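Local coordinates for FOKI restriction endonuclease (PDB 2FOK), which cuts double-stranded DNA as a type IIS restriction endonuclease, pairing a DNA-recognition part with a separate, metal-dependent cleavage domain, at residues Val291-Leu296 and Tyr305-Arg310; Thr354-Glu359 and Asp369-Phe374. One frame throughout, in Å; residues are numbered along the deposited sequence.

Contact 1 (Val291-Leu296 and Tyr305-Arg310); sequences VYWEML and YVRTRR
L296 and R307 bring the two backbones to within 5.2 Å, CA to CA, where the irregular segment 291-296 passes the side of helix 303-319. Within that segment M295 N bonds back to Y292 O, closing a type I beta turn with W293 and E294 at its corners. With chi1 at -175° the W293 indole is thrown away from its own backbone N and across to the helix. There R307 CB sits over one face, 3.7 Å from the centroid of the five-membered ring, a CH-pi contact. In the ring plane, W293 NE1 donates to T308 OG1 at 3.2 Å (154° at the hydrogen); that hydroxyl also bonds to E304 O one turn earlier. Replacing the indole by an alanine's methyl is likely to leave T308 OG1 without its N-H donor and R307 CB without the ring it covers. R307 runs on, extended, past the W293 carbonyl, and its guanidinium turns one face to E294 O while A297, R6 and T7 take its N-H groups. Further along, R310 NH1 reaches L296 O, 3.0 Å away, almost in line with the carbonyl, and L296 CD1 packs 3.5 Å from R307 O. D347 and E189 form salt bridges with R310, so its NE, NH1 and NH2 each have a partner. The arrangement is a buried loop-to-helix junction, fastening the loop between helices 269-279 and 303-319 onto the side of the second.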
# COMPACT_ATOMS: atom_id res chain seq x y z
N VAL A 291 5.78 18.33 -0.19
CA VAL A 291 4.55 17.56 -0.37
C VAL A 291 3.97 17.97 -1.72
O VAL A 291 3.91 19.15 -2.04
CB VAL A 291 3.49 17.90 0.72
CG1 VAL A 291 2.15 17.24 0.37
CG2 VAL A 291 3.98 17.43 2.10
N TYR A 292 3.54 16.99 -2.50
CA TYR A 292 2.97 17.28 -3.81
C TYR A 292 1.68 16.51 -4.00
O TYR A 292 1.53 15.39 -3.52
CB TYR A 292 3.97 16.93 -4.92
CG TYR A 292 5.10 16.04 -4.46
CD1 TYR A 292 6.24 16.59 -3.86
CD2 TYR A 292 4.99 14.65 -4.52
CE1 TYR A 292 7.23 15.77 -3.32
CE2 TYR A 292 5.98 13.82 -3.98
CZ TYR A 292 7.09 14.39 -3.38
OH TYR A 292 8.07 13.58 -2.83
N TRP A 293 0.75 17.15 -4.70
CA TRP A 293 -0.57 16.62 -5.03
C TRP A 293 -0.51 15.16 -5.50
O TRP A 293 -1.42 14.38 -5.22
CB TRP A 293 -1.15 17.50 -6.14
CG TRP A 293 -2.54 17.20 -6.55
CD1 TRP A 293 -3.69 17.58 -5.91
CD2 TRP A 293 -2.95 16.55 -7.75
NE1 TRP A 293 -4.79 17.20 -6.64
CE2 TRP A 293 -4.36 16.56 -7.78
CE3 TRP A 293 -2.26 15.95 -8.82
CZ2 TRP A 293 -5.10 16.00 -8.83
CZ3 TRP A 293 -2.99 15.39 -9.86
CH2 TRP A 293 -4.40 15.42 -9.86
N GLU A 294 0.55 14.81 -6.22
CA GLU A 294 0.72 13.46 -6.76
C GLU A 294 1.10 12.40 -5.74
O GLU A 294 1.24 11.23 -6.08
CB GLU A 294 1.78 13.45 -7.86
CG GLU A 294 1.31 14.03 -9.18
CD GLU A 294 1.56 15.52 -9.28
OE1 GLU A 294 1.84 16.16 -8.24
OE2 GLU A 294 1.49 16.05 -10.40
N MET A 295 1.30 12.79 -4.48
CA MET A 295 1.68 11.82 -3.47
C MET A 295 0.55 11.50 -2.50
O MET A 295 0.66 10.57 -1.70
CB MET A 295 2.91 12.32 -2.70
CG MET A 295 2.65 13.37 -1.62
SD MET A 295 4.00 13.44 -0.39
CE MET A 295 3.09 13.25 1.13
N LEU A 296 -0.54 12.25 -2.61
CA LEU A 296 -1.68 12.09 -1.72
C LEU A 296 -2.63 10.95 -2.09
O LEU A 296 -3.67 10.78 -1.46
CB LEU A 296 -2.45 13.42 -1.61
CG LEU A 296 -1.57 14.68 -1.43
CD1 LEU A 296 -2.43 15.94 -1.37
CD2 LEU A 296 -0.76 14.55 -0.16
N TYR A 305 -9.74 13.23 -7.89
CA TYR A 305 -10.66 13.93 -7.00
C TYR A 305 -10.16 13.86 -5.57
O TYR A 305 -10.15 14.87 -4.86
CB TYR A 305 -12.07 13.32 -7.08
CG TYR A 305 -13.01 13.78 -5.98
CD1 TYR A 305 -12.95 13.21 -4.70
CD2 TYR A 305 -13.93 14.80 -6.20
CE1 TYR A 305 -13.78 13.65 -3.68
CE2 TYR A 305 -14.77 15.25 -5.17
CZ TYR A 305 -14.68 14.67 -3.92
OH TYR A 305 -15.50 15.12 -2.90
N VAL A 306 -9.76 12.67 -5.15
CA VAL A 306 -9.27 12.44 -3.79
C VAL A 306 -8.00 13.24 -3.50
O VAL A 306 -7.86 13.83 -2.43
CB VAL A 306 -9.04 10.92 -3.54
CG1 VAL A 306 -8.76 10.65 -2.06
CG2 VAL A 306 -10.26 10.15 -3.97
N ARG A 307 -7.07 13.25 -4.45
CA ARG A 307 -5.82 14.00 -4.28
C ARG A 307 -6.12 15.48 -3.98
O ARG A 307 -5.46 16.10 -3.15
CB ARG A 307 -4.96 13.89 -5.54
CG ARG A 307 -3.93 12.75 -5.53
CD ARG A 307 -3.48 12.42 -6.96
NE ARG A 307 -2.67 11.21 -7.02
CZ ARG A 307 -1.92 10.85 -8.06
NH1 ARG A 307 -1.87 11.61 -9.15
NH2 ARG A 307 -1.20 9.73 -8.01
N THR A 308 -7.10 16.05 -4.68
CA THR A 308 -7.45 17.44 -4.47
C THR A 308 -8.04 17.65 -3.07
O THR A 308 -7.62 18.55 -2.34
CB THR A 308 -8.47 17.91 -5.52
OG1 THR A 308 -8.00 17.55 -6.82
CG2 THR A 308 -8.64 19.42 -5.46
N ARG A 309 -8.99 16.80 -2.71
CA ARG A 309 -9.64 16.87 -1.40
C ARG A 309 -8.62 16.86 -0.26
O ARG A 309 -8.69 17.67 0.66
CB ARG A 309 -10.61 15.69 -1.25
CG ARG A 309 -11.67 15.86 -0.17
CD ARG A 309 -11.84 14.55 0.58
NE ARG A 309 -12.79 13.65 -0.08
CZ ARG A 309 -12.62 12.34 -0.26
NH1 ARG A 309 -11.52 11.73 0.16
NH2 ARG A 309 -13.57 11.64 -0.87
N ARG A 310 -7.66 15.94 -0.32
CA ARG A 310 -6.64 15.89 0.71
C ARG A 310 -5.71 17.10 0.61
O ARG A 310 -5.21 17.58 1.62
CB ARG A 310 -5.84 14.59 0.61
CG ARG A 310 -6.60 13.39 1.19
CD ARG A 310 -6.02 12.05 0.74
NE ARG A 310 -6.87 10.95 1.20
CZ ARG A 310 -6.81 9.71 0.73
NH1 ARG A 310 -5.96 9.39 -0.22
NH2 ARG A 310 -7.65 8.79 1.20

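Contact 2 (Thr354-Glu359 and Asp369-Phe374); sequences TGIFIE and DHILQF
D369 meets F357 through OD2, which lies 3.2 Å from F357 N in a nearly straight bond (169° at the hydrogen), although the placing of this oxygen in the model is somewhat doubtful. The D369 carboxylate reaches that amide because its CG stands anti to the backbone N (chi1 -161°), extending the group from its own chain toward F357. The same OD2 comes within 3.3 Å of F357 CD2, approaching the ring obliquely, with carboxylate and ring planes 35° apart. Beside this polar pair, I356 CG2 and I371 CD1 touch at 4.0 Å, their side chains crossing at about a right angle, a small apolar patch.

K289, which belongs to neither segment, backs the pair from outside: its ammonium hydrogen-bonds G355 O and makes a salt bridge to D369 OD2, the latter subject to the same doubt about that oxygen. The backbone of K289 also pairs with H370 and L372, which steadies the chain running on from D369. Farther out, I371 rests on I318 of helix 303-319, I356 leans on L367, and F357 packs against I163 and T167 of helix 160-169.

The side that donates the amide, 354-359, follows a helix end. G355, with its positive phi, closes helix 341-352 in a Schellman motif, and the chain then runs extended through I356 and F357 into strand 358-361. That strand pairs antiparallel with 364-367, and D369 follows just after the partner strand. The contact thus lies at the open end of a beta-hairpin, where an aspartate side chain ties the exit of the hairpin to its entry. A beta-hairpin following a helix in this way resembles the wing of a winged helix-turn-helix, consistent with the D3 domain's place in the HTH clan.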
# COMPACT_ATOMS: atom_id res chain seq x y z
N THR A 354 1.74 9.84 6.79
CA THR A 354 2.75 9.95 5.75
C THR A 354 3.94 10.83 6.15
O THR A 354 4.88 11.00 5.38
CB THR A 354 2.13 10.41 4.39
OG1 THR A 354 3.14 11.00 3.56
CG2 THR A 354 1.02 11.38 4.61
N GLY A 355 3.90 11.37 7.37
CA GLY A 355 5.02 12.18 7.84
C GLY A 355 4.78 13.61 8.29
O GLY A 355 5.71 14.28 8.75
N ILE A 356 3.55 14.10 8.16
CA ILE A 356 3.21 15.46 8.55
C ILE A 356 2.66 15.47 9.98
O ILE A 356 1.85 14.62 10.34
CB ILE A 356 2.17 16.06 7.57
CG1 ILE A 356 2.72 15.99 6.14
CG2 ILE A 356 1.86 17.52 7.93
CD1 ILE A 356 1.79 15.30 5.16
N PHE A 357 3.10 16.43 10.79
CA PHE A 357 2.67 16.51 12.18
C PHE A 357 1.43 17.37 12.42
O PHE A 357 1.48 18.59 12.29
CB PHE A 357 3.80 17.04 13.07
CG PHE A 357 5.05 16.21 13.01
CD1 PHE A 357 5.08 14.95 13.60
CD2 PHE A 357 6.18 16.69 12.37
CE1 PHE A 357 6.24 14.18 13.54
CE2 PHE A 357 7.35 15.92 12.31
CZ PHE A 357 7.37 14.66 12.90
N ILE A 358 0.33 16.72 12.79
CA ILE A 358 -0.92 17.41 13.09
C ILE A 358 -1.40 16.94 14.45
O ILE A 358 -1.88 15.82 14.60
CB ILE A 358 -2.02 17.09 12.04
CG1 ILE A 358 -1.52 17.50 10.65
CG2 ILE A 358 -3.31 17.82 12.39
CD1 ILE A 358 -2.46 17.10 9.52
N GLU A 359 -1.25 17.81 15.45
CA GLU A 359 -1.67 17.48 16.81
C GLU A 359 -3.19 17.51 16.90
O GLU A 359 -3.85 18.33 16.26
CB GLU A 359 -1.08 18.47 17.81
CG GLU A 359 -1.94 18.71 19.06
CD GLU A 359 -2.27 20.17 19.29
OE1 GLU A 359 -1.35 20.94 19.65
OE2 GLU A 359 -3.45 20.57 19.12
N ASP A 369 4.11 22.07 11.89
CA ASP A 369 5.18 21.58 11.03
C ASP A 369 5.60 22.69 10.05
O ASP A 369 5.12 23.80 10.13
CB ASP A 369 4.62 20.38 10.26
CG ASP A 369 5.68 19.48 9.68
OD1 ASP A 369 6.79 19.97 9.35
OD2 ASP A 369 5.40 18.27 9.54
N HIS A 370 6.51 22.37 9.13
CA HIS A 370 6.93 23.33 8.12
C HIS A 370 6.88 22.67 6.75
O HIS A 370 7.79 21.93 6.38
CB HIS A 370 8.34 23.86 8.41
CG HIS A 370 8.71 25.06 7.59
ND1 HIS A 370 9.96 25.63 7.63
CD2 HIS A 370 8.00 25.76 6.67
CE1 HIS A 370 10.02 26.63 6.76
NE2 HIS A 370 8.84 26.72 6.17
N ILE A 371 5.81 22.95 6.00
CA ILE A 371 5.60 22.40 4.66
C ILE A 371 5.76 23.51 3.61
O ILE A 371 5.33 24.65 3.83
CB ILE A 371 4.15 21.82 4.54
CG1 ILE A 371 3.76 21.10 5.83
CG2 ILE A 371 4.05 20.87 3.34
CD1 ILE A 371 4.59 19.85 6.14
N LEU A 372 6.36 23.19 2.47
CA LEU A 372 6.54 24.19 1.41
C LEU A 372 5.32 24.29 0.50
O LEU A 372 4.36 23.51 0.62
CB LEU A 372 7.78 23.88 0.56
CG LEU A 372 9.12 24.14 1.23
CD1 LEU A 372 10.10 23.07 0.80
CD2 LEU A 372 9.64 25.56 0.89
N GLN A 373 5.37 25.24 -0.43
CA GLN A 373 4.28 25.49 -1.37
C GLN A 373 4.22 24.49 -2.52
O GLN A 373 5.14 24.40 -3.33
CB GLN A 373 4.41 26.91 -1.95
CG GLN A 373 5.65 27.12 -2.81
CD GLN A 373 5.63 28.44 -3.57
OE1 GLN A 373 6.33 28.60 -4.57
NE2 GLN A 373 4.83 29.39 -3.09
N PHE A 374 3.12 23.75 -2.58
CA PHE A 374 2.90 22.77 -3.65
C PHE A 374 1.71 23.23 -4.47
O PHE A 374 0.81 23.90 -3.96
CB PHE A 374 2.61 21.39 -3.07
CG PHE A 374 1.45 21.36 -2.12
CD1 PHE A 374 1.58 21.84 -0.82
CD2 PHE A 374 0.22 20.84 -2.52
CE1 PHE A 374 0.51 21.79 0.08
CE2 PHE A 374 -0.85 20.79 -1.64
CZ PHE A 374 -0.71 21.27 -0.33

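How the contacts relate
Along the chain both segments of contact 1 come before those of contact 2, and the centres lie about 13 Å apart. Helix 303-319 joins them: it supplies one whole segment of contact 1 and offers I318, L314 and A311 to side chains of contact 2. The two also touch directly, with V291 CG2 3.7 Å from I371 CG2 and M295 CE packing by T354. Segment 291-296 belongs to the loop before helix 303-319, while 369-374 follows strand 364-367 on the way to helix 389-398. These two connecting stretches, far apart in sequence, are thus packed together over the same part of the fold, beside the hairpin 358-367.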